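Local coordinates for protein phosphoribosylaminoimidazole carboxylase (Bombyx mori, PDB 4JA0) that probably catalyses two steps of de novo purine synthesis, carboxylation of aminoimidazole ribonucleotide and formation of SAICAR from the carboxylated product, at residues A65-I70 and D209-D214; A74-A79 and I173-I178; I99-R104 and I195-D200; R290-D295 and G400-K405. All blocks are in the same frame, centred on the assembly; numbering follows the deposited sequence.

Contact 1: residues A65-I70 and D209-D214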
loop_
_atom_site.group_PDB
_atom_site.type_symbol
_atom_site.label_atom_id
_atom_site.label_comp_id
_atom_site.label_asym_id
_atom_site.label_seq_id
_atom_site.Cartn_x
_atom_site.Cartn_y
_atom_site.Cartn_z
ATOM N N ALA A 65 -58.777 -1.325 7.027
ATOM C CA ALA A 65 -58.148 -0.013 7.120
ATOM C C ALA A 65 -56.903 -0.062 7.988
ATOM O O ALA A 65 -55.913 0.657 7.748
ATOM C CB ALA A 65 -59.130 1.003 7.676
ATOM N N LYS A 66 -56.964 -0.911 9.006
ATOM C CA LYS A 66 -55.865 -1.051 9.940
ATOM C C LYS A 66 -54.670 -1.725 9.259
ATOM O O LYS A 66 -53.529 -1.249 9.364
ATOM C CB LYS A 66 -56.328 -1.829 11.183
ATOM N N VAL A 67 -54.942 -2.797 8.524
ATOM C CA VAL A 67 -53.903 -3.510 7.795
ATOM C C VAL A 67 -53.226 -2.587 6.797
ATOM O O VAL A 67 -52.004 -2.490 6.775
ATOM C CB VAL A 67 -54.487 -4.765 7.075
ATOM C CG1 VAL A 67 -53.503 -5.345 6.058
ATOM C CG2 VAL A 67 -54.906 -5.821 8.093
ATOM N N PHE A 68 -54.013 -1.863 6.010
ATOM C CA PHE A 68 -53.450 -1.005 4.972
ATOM C C PHE A 68 -52.620 0.109 5.596
ATOM O O PHE A 68 -51.603 0.500 5.042
ATOM C CB PHE A 68 -54.554 -0.461 4.050
ATOM C CG PHE A 68 -54.993 -1.439 2.979
ATOM C CD1 PHE A 68 -56.317 -1.505 2.582
ATOM C CD2 PHE A 68 -54.094 -2.329 2.407
ATOM C CE1 PHE A 68 -56.727 -2.421 1.611
ATOM C CE2 PHE A 68 -54.503 -3.239 1.433
ATOM C CZ PHE A 68 -55.818 -3.284 1.043
ATOM N N GLU A 69 -53.010 0.554 6.787
ATOM C CA GLU A 69 -52.239 1.563 7.501
ATOM C C GLU A 69 -50.886 0.984 7.891
ATOM O O GLU A 69 -49.848 1.664 7.789
ATOM C CB GLU A 69 -52.978 2.051 8.753
ATOM N N ILE A 70 -50.876 -0.278 8.294
ATOM C CA ILE A 70 -49.620 -0.898 8.654
ATOM C C ILE A 70 -48.738 -1.020 7.416
ATOM O O ILE A 70 -47.523 -0.757 7.478
ATOM C CB ILE A 70 -49.839 -2.290 9.252
ATOM C CG1 ILE A 70 -50.660 -2.187 10.547
ATOM C CG2 ILE A 70 -48.513 -3.028 9.432
ATOM C CD1 ILE A 70 -50.939 -3.528 11.193
ATOM N N ASP A 209 -56.974 -4.557 -3.164
ATOM C CA ASP A 209 -58.279 -5.123 -2.819
ATOM C C ASP A 209 -58.684 -4.775 -1.391
ATOM O O ASP A 209 -58.911 -3.617 -1.052
ATOM C CB ASP A 209 -58.313 -6.643 -3.066
ATOM C CG ASP A 209 -59.727 -7.228 -2.980
ATOM O OD1 ASP A 209 -59.860 -8.468 -2.836
ATOM O OD2 ASP A 209 -60.701 -6.441 -3.053
ATOM N N VAL A 210 -58.793 -5.815 -0.578
ATOM C CA VAL A 210 -59.264 -5.734 0.779
ATOM C C VAL A 210 -58.541 -6.849 1.514
ATOM O O VAL A 210 -58.506 -7.982 1.046
ATOM C CB VAL A 210 -60.769 -5.958 0.828
ATOM C CG1 VAL A 210 -61.166 -6.567 2.148
ATOM C CG2 VAL A 210 -61.496 -4.652 0.583
ATOM N N ILE A 211 -57.935 -6.545 2.649
ATOM C CA ILE A 211 -57.361 -7.610 3.446
ATOM C C ILE A 211 -58.093 -7.602 4.783
ATOM O O ILE A 211 -57.902 -6.692 5.588
ATOM C CB ILE A 211 -55.824 -7.444 3.625
ATOM C CG1 ILE A 211 -55.152 -7.153 2.280
ATOM C CG2 ILE A 211 -55.212 -8.680 4.262
ATOM C CD1 ILE A 211 -53.656 -6.909 2.372
ATOM N N ASP A 212 -58.962 -8.591 5.000
ATOM C CA ASP A 212 -59.672 -8.718 6.271
ATOM C C ASP A 212 -59.623 -10.170 6.752
ATOM O O ASP A 212 -58.747 -10.923 6.324
ATOM C CB ASP A 212 -61.121 -8.209 6.169
ATOM C CG ASP A 212 -61.939 -8.930 5.096
ATOM O OD1 ASP A 212 -61.632 -10.106 4.814
ATOM O OD2 ASP A 212 -62.925 -8.346 4.574
ATOM N N SER A 213 -60.547 -10.569 7.628
ATOM C CA SER A 213 -60.567 -11.956 8.107
ATOM C C SER A 213 -61.054 -12.938 7.067
ATOM O O SER A 213 -61.042 -14.145 7.308
ATOM C CB SER A 213 -61.371 -12.127 9.389
ATOM O OG SER A 213 -60.712 -11.531 10.487
ATOM N N ASP A 214 -61.471 -12.432 5.912
ATOM C CA ASP A 214 -61.820 -13.311 4.799
ATOM C C ASP A 214 -60.589 -13.587 3.933
ATOM O O ASP A 214 -60.546 -14.554 3.198
ATOM C CB ASP A 214 -62.937 -12.685 3.952
ATOM C CG ASP A 214 -64.249 -12.518 4.730
ATOM O OD1 ASP A 214 -64.534 -13.355 5.618
ATOM O OD2 ASP A 214 -64.988 -11.542 4.467
#
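I211 points from the 209-214 loop at V67 and F68, neighbours on helix 57-74. Its CB touches V67 CG1 at 4.0 Å, and CG2 lies slightly farther from the same methyl. CG1, anti to the carbonyl carbon (chi1 -48°), leans instead toward the F68 ring, 4.1 Å from CZ. The tip, CD1, touches both partners, 3.9 Å from F68 CE2 and 4.0 Å from V67 CG1. V67 crosses I211 at about a right angle; beta-branched apolar side chains suit such a buried site. The rim of the F68 ring serves a second purpose: D209 O lies in the ring plane, 3.6 Å from CE1, where the slightly positive ring hydrogens face the oxygen. An alanine in place of F68 would probably open a gap beside I211 CG1 and CD1 and leave the D209 carbonyl without its aromatic neighbour. N64 of the same helix accepts a hydrogen bond from the backbone N of I211. D212 OD1 takes the D214 N-H at 2.6 Å, from above the carboxylate plane, in an Asx turn. The loop holding this turn joins strands 205-207 and 216-220 of the antiparallel sheet and lies against helix 57-74 in the SAICAR synthetase region.

Contact 2: residues A74-A79 and I173-I178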
loop_
_atom_site.group_PDB
_atom_site.type_symbol
_atom_site.label_atom_id
_atom_site.label_comp_id
_atom_site.label_asym_id
_atom_site.label_seq_id
_atom_site.Cartn_x
_atom_site.Cartn_y
_atom_site.Cartn_z
ATOM N N ALA A 74 -45.008 0.800 6.161
ATOM C CA ALA A 74 -43.807 0.053 5.786
ATOM C C ALA A 74 -43.248 0.580 4.479
ATOM O O ALA A 74 -42.065 0.431 4.198
ATOM C CB ALA A 74 -44.107 -1.436 5.677
ATOM N N GLY A 75 -44.108 1.202 3.683
ATOM C CA GLY A 75 -43.687 1.817 2.434
ATOM C C GLY A 75 -44.264 1.114 1.216
ATOM O O GLY A 75 -44.053 1.569 0.094
ATOM N N ILE A 76 -45.006 0.026 1.437
ATOM C CA ILE A 76 -45.700 -0.676 0.360
ATOM C C ILE A 76 -46.705 0.292 -0.274
ATOM O O ILE A 76 -47.355 1.064 0.429
ATOM C CB ILE A 76 -46.469 -1.913 0.883
ATOM C CG1 ILE A 76 -45.559 -2.893 1.638
ATOM C CG2 ILE A 76 -47.183 -2.613 -0.257
ATOM C CD1 ILE A 76 -44.792 -3.851 0.756
ATOM N N LYS A 77 -46.815 0.276 -1.596
ATOM C CA LYS A 77 -47.736 1.164 -2.309
ATOM C C LYS A 77 -49.156 0.582 -2.467
ATOM O O LYS A 77 -49.336 -0.511 -3.025
ATOM C CB LYS A 77 -47.161 1.506 -3.684
ATOM C CG LYS A 77 -45.827 2.250 -3.665
ATOM C CD LYS A 77 -45.917 3.601 -2.943
ATOM C CE LYS A 77 -44.574 4.356 -2.998
ATOM N NZ LYS A 77 -43.567 3.957 -1.966
ATOM N N THR A 78 -50.158 1.304 -1.967
ATOM C CA THR A 78 -51.540 0.795 -1.971
ATOM C C THR A 78 -52.539 1.769 -2.600
ATOM O O THR A 78 -52.250 2.950 -2.786
ATOM C CB THR A 78 -52.037 0.461 -0.549
ATOM O OG1 THR A 78 -51.777 1.564 0.323
ATOM C CG2 THR A 78 -51.339 -0.777 -0.017
ATOM N N ALA A 79 -53.716 1.257 -2.929
ATOM C CA ALA A 79 -54.777 2.087 -3.469
ATOM C C ALA A 79 -55.515 2.752 -2.308
ATOM O O ALA A 79 -56.333 3.650 -2.507
ATOM C CB ALA A 79 -55.733 1.252 -4.311
ATOM N N ILE A 173 -45.079 -11.905 -1.161
ATOM C CA ILE A 173 -44.320 -12.552 -0.104
ATOM C C ILE A 173 -43.979 -11.549 0.986
ATOM O O ILE A 173 -44.079 -11.862 2.173
ATOM C CB ILE A 173 -43.030 -13.174 -0.631
ATOM C CG1 ILE A 173 -43.363 -14.222 -1.690
ATOM C CG2 ILE A 173 -42.237 -13.784 0.499
ATOM C CD1 ILE A 173 -42.149 -14.779 -2.400
ATOM N N LEU A 174 -43.615 -10.335 0.579
ATOM C CA LEU A 174 -43.216 -9.280 1.519
ATOM C C LEU A 174 -44.334 -8.848 2.465
ATOM O O LEU A 174 -44.121 -8.722 3.665
ATOM C CB LEU A 174 -42.703 -8.071 0.730
ATOM C CG LEU A 174 -42.131 -6.900 1.514
ATOM C CD1 LEU A 174 -41.224 -7.439 2.580
ATOM C CD2 LEU A 174 -41.344 -6.018 0.582
ATOM N N ILE A 175 -45.530 -8.666 1.913
ATOM C CA ILE A 175 -46.713 -8.270 2.674
ATOM C C ILE A 175 -47.090 -9.347 3.677
ATOM O O ILE A 175 -47.450 -9.053 4.819
ATOM C CB ILE A 175 -47.894 -7.996 1.731
ATOM C CG1 ILE A 175 -47.672 -6.673 1.011
ATOM C CG2 ILE A 175 -49.233 -8.010 2.472
ATOM C CD1 ILE A 175 -48.534 -6.526 -0.215
ATOM N N PHE A 176 -47.000 -10.598 3.236
ATOM C CA PHE A 176 -47.174 -11.712 4.133
ATOM C C PHE A 176 -46.134 -11.655 5.271
ATOM O O PHE A 176 -46.476 -11.809 6.441
ATOM C CB PHE A 176 -47.027 -13.028 3.389
ATOM C CG PHE A 176 -47.152 -14.216 4.282
ATOM C CD1 PHE A 176 -48.386 -14.785 4.521
ATOM C CD2 PHE A 176 -46.042 -14.706 4.969
ATOM C CE1 PHE A 176 -48.492 -15.864 5.379
ATOM C CE2 PHE A 176 -46.144 -15.772 5.832
ATOM C CZ PHE A 176 -47.361 -16.356 6.038
ATOM N N GLU A 177 -44.874 -11.414 4.937
ATOM C CA GLU A 177 -43.828 -11.428 5.948
ATOM C C GLU A 177 -44.016 -10.324 7.001
ATOM O O GLU A 177 -43.853 -10.560 8.209
ATOM C CB GLU A 177 -42.472 -11.300 5.271
ATOM C CG GLU A 177 -41.985 -12.584 4.593
ATOM C CD GLU A 177 -40.765 -12.338 3.709
ATOM O OE1 GLU A 177 -40.552 -11.163 3.318
ATOM O OE2 GLU A 177 -40.017 -13.304 3.415
ATOM N N ILE A 178 -44.420 -9.142 6.543
ATOM C CA ILE A 178 -44.701 -8.012 7.419
ATOM C C ILE A 178 -45.833 -8.293 8.390
ATOM O O ILE A 178 -45.685 -8.106 9.591
ATOM C CB ILE A 178 -45.089 -6.774 6.590
ATOM C CG1 ILE A 178 -43.873 -6.254 5.837
ATOM C CG2 ILE A 178 -45.710 -5.687 7.481
ATOM C CD1 ILE A 178 -44.198 -5.171 4.877
#
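A74, at the end of helix 57-74, and I76, just past it, meet L174, I175 and I178 of helix 162-183 through carbon atoms alone. The apolar contacts centre on I76. Its CD1 sits 4.0 Å from I175 CG1 and 4.1 Å from L174 CD2, while CG2 on the other branch touches I175 CD1. I76 and L174 slide past each other in opposite directions, whereas I76 and I178 approach tip to tip: I76 CG1, anti to the carbonyl carbon (chi1 -56°), lies 4.2 Å from I178 CD1. That same I178 methyl rests 3.8 Å from A74 CB, and the small alanine lets the helix end come near. An alanine in place of I76 would probably leave a gap beside L174 CD2, I175 and I178 CD1 where CG1, CG2 and CD1 had been.

No hydrogen bond crosses between the two segments. Within the turn, G75 closes the helix in a Schellman motif; its positive phi (113°) would press a side chain against the preceding carbonyl oxygen, which favours glycine. K77, its long chain folded back, donates from NZ to G75 O at 3.2 Å, in the carbonyl plane.

Around this core, L71 of helix 57-74 packs on I175 and I178, and L207 of strand 205-207 and I195 of strand 188-200 lie against I175. Helix 396-420 also covers L174 with R403 and L407, and E177 forms a salt bridge to R403.

Contact 3: residues I99-R104 and I195-D200. With SO4 (sulfate ion), chain J.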
loop_
_atom_site.group_PDB
_atom_site.type_symbol
_atom_site.label_atom_id
_atom_site.label_comp_id
_atom_site.label_asym_id
_atom_site.label_seq_id
_atom_site.Cartn_x
_atom_site.Cartn_y
_atom_site.Cartn_z
ATOM N N ILE A 99 -55.963 -11.750 -10.796
ATOM C CA ILE A 99 -55.228 -12.828 -10.153
ATOM C C ILE A 99 -55.358 -12.686 -8.651
ATOM O O ILE A 99 -55.212 -11.588 -8.109
ATOM C CB ILE A 99 -53.728 -12.785 -10.472
ATOM C CG1 ILE A 99 -53.508 -12.727 -11.983
ATOM C CG2 ILE A 99 -53.000 -13.970 -9.827
ATOM C CD1 ILE A 99 -53.950 -13.989 -12.705
ATOM N N GLU A 100 -55.651 -13.788 -7.976
ATOM C CA GLU A 100 -55.487 -13.828 -6.533
ATOM C C GLU A 100 -54.066 -14.296 -6.192
ATOM O O GLU A 100 -53.651 -15.388 -6.573
ATOM C CB GLU A 100 -56.537 -14.733 -5.895
ATOM C CG GLU A 100 -57.940 -14.160 -5.954
ATOM C CD GLU A 100 -58.984 -15.117 -5.422
ATOM O OE1 GLU A 100 -58.594 -16.228 -4.998
ATOM O OE2 GLU A 100 -60.184 -14.750 -5.426
ATOM N N TRP A 101 -53.324 -13.447 -5.485
ATOM C CA TRP A 101 -51.960 -13.765 -5.074
ATOM C C TRP A 101 -51.939 -14.338 -3.654
ATOM O O TRP A 101 -52.257 -13.642 -2.692
ATOM C CB TRP A 101 -51.059 -12.532 -5.195
ATOM C CG TRP A 101 -51.064 -11.962 -6.569
ATOM C CD1 TRP A 101 -52.035 -11.176 -7.127
ATOM C CD2 TRP A 101 -50.073 -12.163 -7.589
ATOM N NE1 TRP A 101 -51.695 -10.862 -8.427
ATOM C CE2 TRP A 101 -50.495 -11.456 -8.732
ATOM C CE3 TRP A 101 -48.870 -12.859 -7.637
ATOM C CZ2 TRP A 101 -49.751 -11.436 -9.921
ATOM C CZ3 TRP A 101 -48.134 -12.839 -8.817
ATOM C CH2 TRP A 101 -48.574 -12.131 -9.938
ATOM N N VAL A 102 -51.598 -15.616 -3.540
ATOM C CA VAL A 102 -51.714 -16.351 -2.284
ATOM C C VAL A 102 -50.339 -16.712 -1.724
ATOM O O VAL A 102 -49.444 -17.095 -2.472
ATOM C CB VAL A 102 -52.557 -17.650 -2.466
ATOM C CG1 VAL A 102 -52.541 -18.468 -1.202
ATOM C CG2 VAL A 102 -53.961 -17.322 -2.854
ATOM N N THR A 103 -50.149 -16.528 -0.422
ATOM C CA THR A 103 -48.890 -16.894 0.251
ATOM C C THR A 103 -49.176 -17.826 1.413
ATOM O O THR A 103 -50.119 -17.590 2.161
ATOM C CB THR A 103 -48.115 -15.656 0.795
ATOM O OG1 THR A 103 -48.048 -14.647 -0.214
ATOM C CG2 THR A 103 -46.709 -16.029 1.129
ATOM N N ARG A 104 -48.349 -18.855 1.572
ATOM C CA ARG A 104 -48.478 -19.809 2.669
ATOM C C ARG A 104 -47.184 -19.961 3.427
ATOM O O ARG A 104 -46.121 -20.003 2.825
ATOM C CB ARG A 104 -48.832 -21.187 2.125
ATOM C CG ARG A 104 -49.906 -21.164 1.089
ATOM C CD ARG A 104 -50.136 -22.547 0.551
ATOM N NE ARG A 104 -51.001 -22.511 -0.622
ATOM C CZ ARG A 104 -52.327 -22.518 -0.561
ATOM N NH1 ARG A 104 -52.947 -22.571 0.621
ATOM N NH2 ARG A 104 -53.032 -22.476 -1.681
ATOM N N ILE A 195 -54.178 -11.670 -1.586
ATOM C CA ILE A 195 -54.314 -10.256 -1.875
ATOM C C ILE A 195 -54.549 -10.132 -3.360
ATOM O O ILE A 195 -54.409 -11.112 -4.081
ATOM C CB ILE A 195 -53.061 -9.458 -1.479
ATOM C CG1 ILE A 195 -51.830 -10.057 -2.151
ATOM C CG2 ILE A 195 -52.877 -9.449 0.008
ATOM C CD1 ILE A 195 -50.536 -9.323 -1.817
ATOM N N GLU A 196 -54.883 -8.927 -3.811
ATOM C CA GLU A 196 -55.093 -8.655 -5.226
ATOM C C GLU A 196 -54.464 -7.315 -5.614
ATOM O O GLU A 196 -54.407 -6.406 -4.803
ATOM C CB GLU A 196 -56.590 -8.685 -5.545
ATOM C CG GLU A 196 -57.198 -10.097 -5.528
ATOM C CD GLU A 196 -58.732 -10.114 -5.622
ATOM O OE1 GLU A 196 -59.324 -9.126 -6.117
ATOM O OE2 GLU A 196 -59.348 -11.118 -5.186
ATOM N N PHE A 197 -53.997 -7.193 -6.853
ATOM C CA PHE A 197 -53.345 -5.966 -7.325
ATOM C C PHE A 197 -54.140 -5.293 -8.445
ATOM O O PHE A 197 -54.961 -5.930 -9.116
ATOM C CB PHE A 197 -51.941 -6.258 -7.865
ATOM C CG PHE A 197 -50.927 -6.656 -6.816
ATOM C CD1 PHE A 197 -50.614 -8.001 -6.603
ATOM C CD2 PHE A 197 -50.240 -5.687 -6.089
ATOM C CE1 PHE A 197 -49.662 -8.361 -5.656
ATOM C CE2 PHE A 197 -49.299 -6.044 -5.154
ATOM C CZ PHE A 197 -49.003 -7.375 -4.934
ATOM N N GLY A 198 -53.884 -4.004 -8.647
ATOM C CA GLY A 198 -54.482 -3.266 -9.749
ATOM C C GLY A 198 -53.434 -2.331 -10.326
ATOM O O GLY A 198 -52.385 -2.141 -9.713
ATOM N N VAL A 199 -53.706 -1.748 -11.491
ATOM C CA VAL A 199 -52.777 -0.802 -12.120
ATOM C C VAL A 199 -53.434 0.578 -12.129
ATOM O O VAL A 199 -54.561 0.737 -12.630
ATOM C CB VAL A 199 -52.391 -1.234 -13.568
ATOM C CG1 VAL A 199 -51.430 -0.238 -14.188
ATOM C CG2 VAL A 199 -51.801 -2.633 -13.572
ATOM N N ASP A 200 -52.742 1.568 -11.561
ATOM C CA ASP A 200 -53.306 2.916 -11.434
ATOM C C ASP A 200 -53.251 3.646 -12.756
ATOM O O ASP A 200 -52.768 3.089 -13.745
ATOM C CB ASP A 200 -52.654 3.727 -10.292
ATOM C CG ASP A 200 -51.216 4.187 -10.597
ATOM O OD1 ASP A 200 -50.693 3.984 -11.722
ATOM O OD2 ASP A 200 -50.592 4.768 -9.678
HETATM S S SO4 J . -56.835 -22.594 0.201
HETATM O O1 SO4 J . -58.208 -22.943 0.556
HETATM O O2 SO4 J . -56.006 -23.725 0.594
HETATM O O3 SO4 J . -56.732 -22.358 -1.242
HETATM O O4 SO4 J . -56.384 -21.396 0.916
HETATM O O HOH W 1 -54.021 -9.172 -8.776
#
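The indole of W101 has F197 on one face and I99 on the other. F197 directs its edge at the five-membered ring in a T-shaped stack, centroids 5.0 Å apart and planes at 81°, with F197 CD1 3.5 Å from W101 CD1. CG2 of I99 lies over the opposite face, toward the rim. At the indole edge, in plane, are I195 O and a water. A second flat group, the R104 guanidinium, has V102 CG1 over the centre of one face and a sulfate ion, probably from the crystallisation liquor, at its edge, where NH1 donates to O2 at 3.3 Å; E130 holds NE in a salt bridge. The side chains of E100 and E196 lie side by side, pointing the same way, their carboxylate planes 10° apart. Their OE2 atoms are like charges only 3.7 Å from each other, and D209 brings a third carboxylate close to E196.

The backbones form an antiparallel hydrogen-bonded pair between strands 100-104 and 188-200 of the antiparallel sheet in the SAICAR synthetase domain: W101 N donates to I195 O at 2.9 Å, and I195 N returns a bond to W101 O at 3.0 Å. Both side chains leave on the same face of the sheet, W101 packing on T172 and M168 of helix 162-183, a buried place suited to large apolar groups. I195 CG1, between the backbone N and the carbonyl carbon (chi1 55°), is thereby set against W101 CB. Beyond this pair one water takes over, accepting from W101 NE1 (2.9 Å) and F197 N and lying 2.8 Å from I99 O.

Contact 4: residues R290-D295 and G400-K405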
loop_
_atom_site.group_PDB
_atom_site.type_symbol
_atom_site.label_atom_id
_atom_site.label_comp_id
_atom_site.label_asym_id
_atom_site.label_seq_id
_atom_site.Cartn_x
_atom_site.Cartn_y
_atom_site.Cartn_z
ATOM N N ARG A 290 -33.579 8.417 9.649
ATOM C CA ARG A 290 -34.904 8.970 9.920
ATOM C C ARG A 290 -35.937 8.489 8.908
ATOM O O ARG A 290 -37.084 8.239 9.267
ATOM C CB ARG A 290 -34.837 10.500 9.978
ATOM C CG ARG A 290 -34.215 10.981 11.279
ATOM C CD ARG A 290 -33.809 12.428 11.278
ATOM N NE ARG A 290 -33.235 12.773 12.579
ATOM C CZ ARG A 290 -32.377 13.773 12.775
ATOM N NH1 ARG A 290 -31.990 14.529 11.750
ATOM N NH2 ARG A 290 -31.899 14.020 13.996
ATOM N N GLU A 291 -35.511 8.322 7.661
ATOM C CA GLU A 291 -36.358 7.760 6.616
ATOM C C GLU A 291 -36.630 6.267 6.818
ATOM O O GLU A 291 -37.642 5.733 6.349
ATOM C CB GLU A 291 -35.738 8.009 5.247
ATOM C CG GLU A 291 -35.906 9.444 4.784
ATOM C CD GLU A 291 -35.182 9.732 3.480
ATOM O OE1 GLU A 291 -34.330 8.913 3.053
ATOM O OE2 GLU A 291 -35.486 10.778 2.867
ATOM N N LEU A 292 -35.732 5.591 7.520
ATOM C CA LEU A 292 -35.989 4.211 7.902
ATOM C C LEU A 292 -36.820 4.184 9.180
ATOM O O LEU A 292 -37.196 3.115 9.652
ATOM C CB LEU A 292 -34.685 3.451 8.109
ATOM C CG LEU A 292 -33.919 3.184 6.827
ATOM C CD1 LEU A 292 -32.472 2.846 7.139
ATOM C CD2 LEU A 292 -34.594 2.044 6.079
ATOM N N GLY A 293 -37.078 5.363 9.746
ATOM C CA GLY A 293 -37.930 5.474 10.915
ATOM C C GLY A 293 -37.208 5.497 12.249
ATOM O O GLY A 293 -37.774 5.091 13.255
ATOM N N LEU A 294 -35.954 5.924 12.262
ATOM C CA LEU A 294 -35.176 5.944 13.501
ATOM C C LEU A 294 -35.161 7.320 14.182
ATOM O O LEU A 294 -35.323 8.349 13.520
ATOM C CB LEU A 294 -33.745 5.467 13.229
ATOM C CG LEU A 294 -33.591 4.059 12.651
ATOM C CD1 LEU A 294 -32.122 3.747 12.414
ATOM C CD2 LEU A 294 -34.194 3.015 13.583
ATOM N N ASP A 295 -34.977 7.327 15.503
ATOM C CA ASP A 295 -34.801 8.566 16.241
ATOM C C ASP A 295 -33.320 8.786 16.447
ATOM O O ASP A 295 -32.642 8.007 17.135
ATOM C CB ASP A 295 -35.489 8.508 17.601
ATOM C CG ASP A 295 -36.893 8.037 17.498
ATOM O OD1 ASP A 295 -37.442 8.096 16.379
ATOM O OD2 ASP A 295 -37.440 7.596 18.529
ATOM N N GLY A 400 -39.664 -3.957 8.394
ATOM C CA GLY A 400 -40.455 -3.901 7.179
ATOM C C GLY A 400 -39.824 -2.953 6.168
ATOM O O GLY A 400 -39.600 -3.321 5.003
ATOM N N ARG A 401 -39.489 -1.742 6.618
ATOM C CA ARG A 401 -38.959 -0.703 5.722
ATOM C C ARG A 401 -37.642 -1.061 5.068
ATOM O O ARG A 401 -37.364 -0.611 3.961
ATOM C CB ARG A 401 -38.821 0.645 6.444
ATOM C CG ARG A 401 -40.158 1.257 6.834
ATOM C CD ARG A 401 -40.061 2.773 6.940
ATOM N NE ARG A 401 -40.956 3.310 7.963
ATOM C CZ ARG A 401 -41.232 4.602 8.131
ATOM N NH1 ARG A 401 -40.692 5.520 7.337
ATOM N NH2 ARG A 401 -42.060 4.978 9.099
ATOM N N LEU A 402 -36.834 -1.857 5.760
ATOM C CA LEU A 402 -35.603 -2.372 5.188
ATOM C C LEU A 402 -35.924 -3.319 4.035
ATOM O O LEU A 402 -35.309 -3.244 2.973
ATOM C CB LEU A 402 -34.782 -3.091 6.254
ATOM C CG LEU A 402 -34.114 -2.217 7.336
ATOM C CD1 LEU A 402 -33.588 -3.074 8.475
ATOM C CD2 LEU A 402 -32.993 -1.358 6.774
ATOM N N ARG A 403 -36.908 -4.199 4.225
ATOM C CA ARG A 403 -37.265 -5.146 3.173
ATOM C C ARG A 403 -37.909 -4.447 2.005
ATOM O O ARG A 403 -37.699 -4.826 0.851
ATOM C CB ARG A 403 -38.194 -6.219 3.691
ATOM C CG ARG A 403 -37.654 -6.959 4.872
ATOM C CD ARG A 403 -38.136 -8.400 4.878
ATOM N NE ARG A 403 -37.089 -9.308 4.429
ATOM C CZ ARG A 403 -37.155 -10.629 4.532
ATOM N NH1 ARG A 403 -38.214 -11.190 5.077
ATOM N NH2 ARG A 403 -36.160 -11.386 4.103
ATOM N N SER A 404 -38.667 -3.405 2.301
ATOM C CA SER A 404 -39.331 -2.647 1.262
ATOM C C SER A 404 -38.296 -1.920 0.413
ATOM O O SER A 404 -38.404 -1.833 -0.812
ATOM C CB SER A 404 -40.316 -1.665 1.905
ATOM O OG SER A 404 -40.963 -0.859 0.941
ATOM N N LYS A 405 -37.250 -1.444 1.064
ATOM C CA LYS A 405 -36.202 -0.747 0.351
ATOM C C LYS A 405 -35.480 -1.684 -0.641
ATOM O O LYS A 405 -35.156 -1.286 -1.764
ATOM C CB LYS A 405 -35.221 -0.158 1.359
ATOM C CG LYS A 405 -34.117 0.681 0.743
ATOM C CD LYS A 405 -32.784 0.445 1.442
ATOM C CE LYS A 405 -31.677 1.173 0.711
ATOM N NZ LYS A 405 -32.020 2.621 0.586
#
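L292, R401 and L402 bring the C-terminal end of helix 279-291 against helix 396-420 in the AIR carboxylase domain, whose five-stranded parallel sheet, in the order 2-1-3-4-5, is flavodoxin-like. The first helix ends in a Schellman motif, with G293 taking positive phi.

L292, the residue most covered here, meets L402 methyl to methyl, CD2 to CD2 at 3.8 Å, the two side chains crossing at about a right angle. Leucine suits both places, since L385 of helix 380-391 packs on each and the apolar seam continues there. L402 also touches S345 of the second subunit, so this seam reaches the subunit interface.

R401 deals with the polar helix end. Its CG is anti to the carbonyl carbon (chi1 -67°), and a bend at chi3 swings NE out of the extended line. NH1 gives a weak hydrogen bond to E291 O, 3.2 Å long with an N-H...O angle of 129°. A cation near the carbonyls that finish a helix is probably favoured by their partial negative charge. L292 O approaches the aliphatic part of the chain, 4.0 Å from R401 CD. Glycine fits at 293 because its backbone angles disfavour a side chain; a CB there would point toward R401. The backbone N of G293 lies over one face of the R401 guanidinium, as L292 O does, and is 4.3 Å from R401 NH1.

Overall arrangement
Contacts 1, 2 and 3 form one continuous core in the SAICAR synthetase part, their centres 11 to 13 Å apart. F68 touches T78, I211 packs on I195, and I175 meets I195, so helix 162-183 and the 209-214 loop, which meets helix 57-74, both pack against strand 188-200. Along the chain contacts 2 and 3 are both nested inside the loop closed by contact 1, and they cross each other. Contact 4 follows in the AIR carboxylase part, about 21 Å and 24 Å from contacts 1 and 3, centre to centre. It touches contact 2, about 13 Å away between centres, where R401 and S404 lie against A74 O, so helix 396-420 joins the two presumed catalytic domains of the bifunctional enzyme.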